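Local coordinates for biogenic amine-binding protein (Rhodnius prolixus, PDB 4GE1), which binds biogenic amines such as tryptamine inside a lipocalin barrel and probably scavenges serotonin and norepinephrine while the insect takes its blood meal, at residues A[178-181]-A[182-185]; A[17-21]-A[22-26]; A[62-65]-A[66-69]. All coordinates share one frame; numbering follows the deposited sequence.

Contact 1: A[178-181]-A[182-185]; sequences QYDD and ETLQ
The carboxylate of Asp180 lies against the side chain and amide of Thr183 at the start of helix 181-189, one oxygen for each donor. OD1 of Asp180 takes the N-H of Thr183 (3.1 Å), and OD2 of Asp180 takes the hydroxyl OG1 of Thr183 (2.6 Å). Both donors sit well above the carboxylate plane, 65° out of it for the amide, because the group lies across the threonine instead of meeting it edge on. Two torsions make this fit: Asp180 holds CG anti to its own N (chi1 -166°), swinging the carboxylate over the first turn, while Thr183 sets OG1 beside its backbone N, bringing both donors to the same side chain.

Asp180 is thus the N-cap. Its short acidic chain reaches one of the first-turn amides, which precede the regular i-to-i+4 bonding, and threonine suits the third helical position by adding a hydroxyl. A water, 2.8 Å from Glu182 N as acceptor, also donates to Asp180 OD1, so a second early amide is served. The regular pattern then starts: Leu184 N bonds to Asp180 O (3.0 Å) and Gln185 N to Asp181 O. Leu184 lays CG on Asp180 O (3.3 Å) and packs on Val59 and Ser61 of strand 55-64, whereas Asp181 makes a salt bridge with Lys45.

OD2 of Asp180 also bonds to the hydroxyl of Tyr72, so this cap joins the C-terminal helix to the barrel wall. Negative charge at the amino end should be favoured by the helix dipole, which would tend to keep Asp180 ionised.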
loop_
_atom_site.group_PDB
_atom_site.type_symbol
_atom_site.label_atom_id
_atom_site.label_comp_id
_atom_site.label_asym_id
_atom_site.label_seq_id
_atom_site.Cartn_x
_atom_site.Cartn_y
_atom_site.Cartn_z
ATOM N N GLN A 178 -3.962 9.823 -12.540
ATOM C CA GLN A 178 -5.343 9.353 -12.532
ATOM C C GLN A 178 -5.497 7.993 -11.851
ATOM O O GLN A 178 -4.512 7.271 -11.616
ATOM C CB GLN A 178 -5.965 9.388 -13.931
ATOM C CG GLN A 178 -5.323 8.454 -14.930
ATOM C CD GLN A 178 -6.001 8.528 -16.281
ATOM O OE1 GLN A 178 -6.622 7.564 -16.739
ATOM N NE2 GLN A 178 -5.867 9.670 -16.939
ATOM N N TYR A 179 -6.736 7.667 -11.512
ATOM C CA TYR A 179 -7.031 6.529 -10.658
ATOM C C TYR A 179 -8.277 5.834 -11.207
ATOM O O TYR A 179 -9.280 6.486 -11.508
ATOM C CB TYR A 179 -7.283 7.035 -9.237
ATOM C CG TYR A 179 -6.155 7.901 -8.709
ATOM C CD1 TYR A 179 -4.970 7.327 -8.268
ATOM C CD2 TYR A 179 -6.269 9.284 -8.674
ATOM C CE1 TYR A 179 -3.923 8.109 -7.787
ATOM C CE2 TYR A 179 -5.229 10.076 -8.198
ATOM C CZ TYR A 179 -4.056 9.475 -7.757
ATOM O OH TYR A 179 -3.016 10.240 -7.284
ATOM N N ASP A 180 -8.208 4.514 -11.351
ATOM C CA ASP A 180 -9.319 3.771 -11.929
ATOM C C ASP A 180 -10.335 3.405 -10.844
ATOM O O ASP A 180 -10.438 2.256 -10.445
ATOM C CB ASP A 180 -8.818 2.513 -12.640
ATOM C CG ASP A 180 -9.879 1.895 -13.535
ATOM O OD1 ASP A 180 -11.062 2.282 -13.408
ATOM O OD2 ASP A 180 -9.528 1.027 -14.363
ATOM N N ASP A 181 -11.053 4.407 -10.359
ATOM C CA ASP A 181 -12.057 4.217 -9.318
ATOM C C ASP A 181 -13.104 3.153 -9.650
ATOM O O ASP A 181 -13.560 2.427 -8.763
ATOM C CB ASP A 181 -12.747 5.547 -9.011
ATOM C CG ASP A 181 -11.882 6.469 -8.170
ATOM O OD1 ASP A 181 -11.487 6.055 -7.061
ATOM O OD2 ASP A 181 -11.587 7.600 -8.616
ATOM N N GLU A 182 -13.503 3.060 -10.913
ATOM C CA GLU A 182 -14.564 2.117 -11.246
ATOM C C GLU A 182 -14.046 0.680 -11.174
ATOM O O GLU A 182 -14.757 -0.215 -10.723
ATOM C CB GLU A 182 -15.218 2.432 -12.597
ATOM C CG GLU A 182 -14.692 1.616 -13.756
ATOM C CD GLU A 182 -15.772 1.278 -14.766
ATOM O OE1 GLU A 182 -16.640 2.139 -15.031
ATOM O OE2 GLU A 182 -15.754 0.144 -15.292
ATOM N N THR A 183 -12.798 0.465 -11.583
ATOM C CA THR A 183 -12.205 -0.863 -11.476
ATOM C C THR A 183 -11.960 -1.212 -10.016
ATOM O O THR A 183 -12.138 -2.359 -9.604
ATOM C CB THR A 183 -10.891 -0.990 -12.278
ATOM O OG1 THR A 183 -11.182 -0.919 -13.678
ATOM C CG2 THR A 183 -10.211 -2.318 -11.991
ATOM N N LEU A 184 -11.566 -0.214 -9.234
ATOM C CA LEU A 184 -11.340 -0.418 -7.813
ATOM C C LEU A 184 -12.616 -0.957 -7.162
ATOM O O LEU A 184 -12.593 -1.984 -6.481
ATOM C CB LEU A 184 -10.908 0.891 -7.133
ATOM C CG LEU A 184 -9.484 1.425 -7.351
ATOM C CD1 LEU A 184 -9.303 2.713 -6.563
ATOM C CD2 LEU A 184 -8.436 0.405 -6.921
ATOM N N GLN A 185 -13.725 -0.253 -7.377
ATOM C CA GLN A 185 -15.014 -0.638 -6.795
ATOM C C GLN A 185 -15.454 -2.020 -7.302
ATOM O O GLN A 185 -15.857 -2.880 -6.527
ATOM C CB GLN A 185 -16.072 0.436 -7.099
ATOM C CG GLN A 185 -17.516 0.022 -6.826
ATOM C CD GLN A 185 -17.860 -0.037 -5.341
ATOM O OE1 GLN A 185 -17.155 0.526 -4.498
ATOM N NE2 GLN A 185 -18.953 -0.721 -5.018
HETATM O O HOH W 1 -12.729 4.820 -12.954
#

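Contact 2: A[17-21]-A[22-26]; sequences DNFFT and GSWYI
CE2 of Phe19 and CZ2 of Trp24 approach to 3.4 Å, and this aromatic packing carries most of the contact. Phe19, at the end of a weakly bonded helical turn, reaches forward to the indole of Trp24, five residues on. NE1 of Trp24 lies over one face of the phenyl ring, displaced toward its rim. The phenyl and the five-membered ring of Trp24 are inclined by 33°, neither stacked nor edge-to-face. With chi1 at -171° the Phe19 side chain extends away from its own N, and its CD1 sits over the centre of the Phe20 ring, 3.8 Å above that plane.

This is the Gly-X-Trp signature of the lipocalin fold, here Gly22-Ser23-Trp24, where a short helix leads into the first barrel strand. As in other lipocalins an arginine, Arg141, covers the tryptophan by a cation-pi contact; its guanidinium also bonds to the carbonyls of Phe19 and Ser23.

Backbone effects shape the link. Phe20 is the centre of an inverse gamma turn, closed by a weak bond from Thr21 N to Phe19 O (2.9 Å). Gly22 follows with positive phi (70°), a conformation that favours glycine, and hydrogen-bonds through its backbone to His48. Further along the strand, Ile26 touches the bound tryptamine.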
loop_
_atom_site.group_PDB
_atom_site.type_symbol
_atom_site.label_atom_id
_atom_site.label_comp_id
_atom_site.label_asym_id
_atom_site.label_seq_id
_atom_site.Cartn_x
_atom_site.Cartn_y
_atom_site.Cartn_z
ATOM N N ASP A 17 -10.682 -1.874 12.367
ATOM C CA ASP A 17 -11.955 -1.309 11.944
ATOM C C ASP A 17 -11.795 0.101 11.385
ATOM O O ASP A 17 -12.392 0.437 10.366
ATOM C CB ASP A 17 -12.951 -1.301 13.109
ATOM C CG ASP A 17 -13.341 -2.696 13.554
ATOM O OD1 ASP A 17 -13.495 -3.578 12.686
ATOM O OD2 ASP A 17 -13.497 -2.913 14.775
ATOM N N ASN A 18 -10.987 0.919 12.057
ATOM C CA ASN A 18 -10.781 2.311 11.658
ATOM C C ASN A 18 -9.769 2.471 10.531
ATOM O O ASN A 18 -9.663 3.540 9.929
ATOM C CB ASN A 18 -10.316 3.153 12.848
ATOM C CG ASN A 18 -11.398 3.349 13.892
ATOM O OD1 ASN A 18 -12.590 3.253 13.602
ATOM N ND2 ASN A 18 -10.983 3.638 15.121
ATOM N N PHE A 19 -9.000 1.426 10.257
ATOM C CA PHE A 19 -7.970 1.539 9.236
ATOM C C PHE A 19 -8.438 0.992 7.892
ATOM O O PHE A 19 -8.331 1.668 6.866
ATOM C CB PHE A 19 -6.671 0.854 9.673
ATOM C CG PHE A 19 -5.505 1.130 8.753
ATOM C CD1 PHE A 19 -5.212 0.274 7.706
ATOM C CD2 PHE A 19 -4.706 2.253 8.938
ATOM C CE1 PHE A 19 -4.136 0.528 6.856
ATOM C CE2 PHE A 19 -3.637 2.511 8.099
ATOM C CZ PHE A 19 -3.354 1.649 7.055
ATOM N N PHE A 20 -8.951 -0.231 7.903
ATOM C CA PHE A 20 -9.368 -0.884 6.667
ATOM C C PHE A 20 -10.774 -0.460 6.225
ATOM O O PHE A 20 -11.700 -1.273 6.152
ATOM C CB PHE A 20 -9.272 -2.398 6.809
ATOM C CG PHE A 20 -7.874 -2.896 7.029
ATOM C CD1 PHE A 20 -7.485 -3.382 8.268
ATOM C CD2 PHE A 20 -6.943 -2.857 5.999
ATOM C CE1 PHE A 20 -6.197 -3.844 8.474
ATOM C CE2 PHE A 20 -5.652 -3.315 6.193
ATOM C CZ PHE A 20 -5.276 -3.814 7.436
ATOM N N THR A 21 -10.919 0.827 5.936
ATOM C CA THR A 21 -12.148 1.347 5.361
ATOM C C THR A 21 -11.803 2.551 4.497
ATOM O O THR A 21 -10.830 3.250 4.764
ATOM C CB THR A 21 -13.161 1.757 6.438
ATOM O OG1 THR A 21 -14.331 2.287 5.806
ATOM C CG2 THR A 21 -12.573 2.817 7.348
ATOM N N GLY A 22 -12.599 2.784 3.459
ATOM C CA GLY A 22 -12.326 3.874 2.543
ATOM C C GLY A 22 -11.088 3.580 1.713
ATOM O O GLY A 22 -10.817 2.425 1.381
ATOM N N SER A 23 -10.324 4.620 1.401
ATOM C CA SER A 23 -9.205 4.491 0.471
ATOM C C SER A 23 -7.972 5.301 0.885
ATOM O O SER A 23 -8.041 6.153 1.780
ATOM C CB SER A 23 -9.646 4.919 -0.930
ATOM O OG SER A 23 -10.053 6.274 -0.917
ATOM N N TRP A 24 -6.858 5.030 0.204
ATOM C CA TRP A 24 -5.574 5.677 0.462
ATOM C C TRP A 24 -4.884 6.086 -0.837
ATOM O O TRP A 24 -4.983 5.393 -1.840
ATOM C CB TRP A 24 -4.632 4.711 1.190
ATOM C CG TRP A 24 -5.013 4.391 2.628
ATOM C CD1 TRP A 24 -5.685 3.288 3.077
ATOM C CD2 TRP A 24 -4.705 5.170 3.792
ATOM N NE1 TRP A 24 -5.819 3.338 4.445
ATOM C CE2 TRP A 24 -5.226 4.483 4.905
ATOM C CE3 TRP A 24 -4.038 6.383 3.998
ATOM C CZ2 TRP A 24 -5.108 4.972 6.201
ATOM C CZ3 TRP A 24 -3.920 6.860 5.278
ATOM C CH2 TRP A 24 -4.455 6.159 6.367
ATOM N N TYR A 25 -4.174 7.209 -0.804
ATOM C CA TYR A 25 -3.320 7.605 -1.910
ATOM C C TYR A 25 -1.864 7.451 -1.484
ATOM O O TYR A 25 -1.490 7.844 -0.378
ATOM C CB TYR A 25 -3.576 9.059 -2.302
ATOM C CG TYR A 25 -4.960 9.317 -2.850
ATOM C CD1 TYR A 25 -6.002 9.696 -2.009
ATOM C CD2 TYR A 25 -5.226 9.183 -4.204
ATOM C CE1 TYR A 25 -7.275 9.931 -2.505
ATOM C CE2 TYR A 25 -6.497 9.417 -4.709
ATOM C CZ TYR A 25 -7.518 9.787 -3.852
ATOM O OH TYR A 25 -8.779 10.028 -4.349
ATOM N N ILE A 26 -1.051 6.871 -2.359
ATOM C CA ILE A 26 0.382 6.756 -2.104
ATOM C C ILE A 26 1.078 8.006 -2.624
ATOM O O ILE A 26 1.183 8.216 -3.832
ATOM C CB ILE A 26 0.970 5.490 -2.734
ATOM C CG1 ILE A 26 0.160 4.271 -2.272
ATOM C CG2 ILE A 26 2.436 5.335 -2.341
ATOM C CD1 ILE A 26 0.835 2.951 -2.512
#

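Contact 3: A[62-65]-A[66-69]; sequences NYNP and NAKT
Side-chain oxygen OD1 of Asn64 is gripped by two donors: the backbone N of Ala67 at 2.9 Å and a water. The hydrogen bond from Ala67 lies in the plane of the Asn64 side-chain carbonyl. The same water accepts from ND2 of Asn66, so it bridges the two asparagine side chains. A chi1 of -173° points the Asn64 side chain opposite its own nitrogen, which turns the amide group over the bend, and its ND2 is bound by Val38 O and Asn42 OD1. An asparagine suits this place because one flat group can accept from the turn and donate to a neighbouring loop.

The backbone closes the hairpin between strands 55-64 and 69-78. Asn64 and Thr69 form an antiparallel hydrogen-bonded pair, with Asn64 N to Thr69 O at 2.8 Å and Thr69 N to Asn64 O at 3.2 Å. Lys68 and Thr69 both face Asn64, the G1 bulge, whose first position takes a left-handed conformation (phi 54° at Lys68). Pro65 suits the first corner, its ring restricting phi to near -59°.

Tyr63 runs alongside Lys68, pointing the same way: its OH reaches CA of Lys68 (3.3 Å) and its CD1 comes 3.3 Å from Thr69 O. With OD1 and ND2 of Asn64 both bonded, rotation of its amide should be hindered, and this buried polar group braces the turn and ties it to the loop holding Val38.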
loop_
_atom_site.group_PDB
_atom_site.type_symbol
_atom_site.label_atom_id
_atom_site.label_comp_id
_atom_site.label_asym_id
_atom_site.label_seq_id
_atom_site.Cartn_x
_atom_site.Cartn_y
_atom_site.Cartn_z
ATOM N N ASN A 62 -2.672 1.169 -10.031
ATOM C CA ASN A 62 -1.396 1.841 -10.251
ATOM C C ASN A 62 -1.322 2.402 -11.651
ATOM O O ASN A 62 -1.336 1.651 -12.624
ATOM C CB ASN A 62 -0.230 0.879 -10.044
ATOM C CG ASN A 62 -0.389 0.049 -8.809
ATOM O OD1 ASN A 62 -0.377 0.570 -7.692
ATOM N ND2 ASN A 62 -0.538 -1.251 -8.994
ATOM N N TYR A 63 -1.225 3.721 -11.742
ATOM C CA TYR A 63 -1.206 4.393 -13.030
ATOM C C TYR A 63 0.162 5.004 -13.319
ATOM O O TYR A 63 0.676 5.794 -12.520
ATOM C CB TYR A 63 -2.261 5.493 -13.074
ATOM C CG TYR A 63 -2.280 6.220 -14.396
ATOM C CD1 TYR A 63 -2.738 5.586 -15.539
ATOM C CD2 TYR A 63 -1.830 7.532 -14.502
ATOM C CE1 TYR A 63 -2.758 6.232 -16.752
ATOM C CE2 TYR A 63 -1.844 8.193 -15.721
ATOM C CZ TYR A 63 -2.312 7.536 -16.842
ATOM O OH TYR A 63 -2.341 8.167 -18.065
ATOM N N ASN A 64 0.737 4.632 -14.460
ATOM C CA ASN A 64 2.008 5.207 -14.920
ATOM C C ASN A 64 1.776 6.273 -15.997
ATOM O O ASN A 64 1.454 5.944 -17.133
ATOM C CB ASN A 64 2.924 4.112 -15.468
ATOM C CG ASN A 64 4.320 4.633 -15.813
ATOM O OD1 ASN A 64 4.549 5.156 -16.902
ATOM N ND2 ASN A 64 5.249 4.498 -14.876
ATOM N N PRO A 65 1.923 7.555 -15.634
ATOM C CA PRO A 65 1.711 8.667 -16.570
ATOM C C PRO A 65 2.622 8.638 -17.807
ATOM O O PRO A 65 2.171 9.000 -18.896
ATOM C CB PRO A 65 2.018 9.901 -15.718
ATOM C CG PRO A 65 1.766 9.455 -14.312
ATOM C CD PRO A 65 2.213 8.030 -14.272
ATOM N N ASN A 66 3.878 8.225 -17.659
ATOM C CA ASN A 66 4.772 8.197 -18.816
ATOM C C ASN A 66 4.261 7.254 -19.903
ATOM O O ASN A 66 4.323 7.574 -21.087
ATOM C CB ASN A 66 6.215 7.838 -18.422
ATOM C CG ASN A 66 7.135 7.738 -19.629
ATOM O OD1 ASN A 66 7.447 8.744 -20.266
ATOM N ND2 ASN A 66 7.567 6.519 -19.953
ATOM N N ALA A 67 3.745 6.099 -19.492
ATOM C CA ALA A 67 3.228 5.113 -20.435
ATOM C C ALA A 67 1.705 5.221 -20.579
ATOM O O ALA A 67 1.108 4.618 -21.472
ATOM C CB ALA A 67 3.627 3.709 -20.008
ATOM N N LYS A 68 1.089 6.004 -19.703
ATOM C CA LYS A 68 -0.364 6.128 -19.682
ATOM C C LYS A 68 -1.003 4.747 -19.579
ATOM O O LYS A 68 -1.879 4.378 -20.369
ATOM C CB LYS A 68 -0.868 6.854 -20.930
ATOM C CG LYS A 68 -0.438 8.304 -21.024
ATOM C CD LYS A 68 -1.214 9.026 -22.110
ATOM C CE LYS A 68 -0.756 10.464 -22.264
ATOM N NZ LYS A 68 0.565 10.557 -22.958
ATOM N N THR A 69 -0.552 3.971 -18.605
ATOM C CA THR A 69 -1.092 2.635 -18.432
ATOM C C THR A 69 -1.371 2.332 -16.969
ATOM O O THR A 69 -0.777 2.926 -16.065
ATOM C CB THR A 69 -0.150 1.563 -19.011
ATOM O OG1 THR A 69 1.092 1.598 -18.308
ATOM C CG2 THR A 69 0.105 1.810 -20.499
HETATM O O HOH W 2 6.998 4.598 -18.155
#

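How the contacts relate
From the N terminus, contact 2 comes first, turning the chain from helix 16-19 into the opening barrel strand 23-31. Contact 3 follows, closing the hairpin between strands 55-64 and 69-78. Contact 1 comes last, where the chain leaves a loop for helix 181-189. The three are in series, neither nested nor crossed. Contact 1 touches both others: the ring of Tyr179 meets that of Tyr25 edge-to-face, and Gln178 O packs on CB of Tyr63 at 3.2 Å. Contacts 2 and 3 do not touch, their centres about 23 Å apart, but both reach the same sheet. The C-terminal segment thus connects the first strand with the hairpin across the barrel's outside.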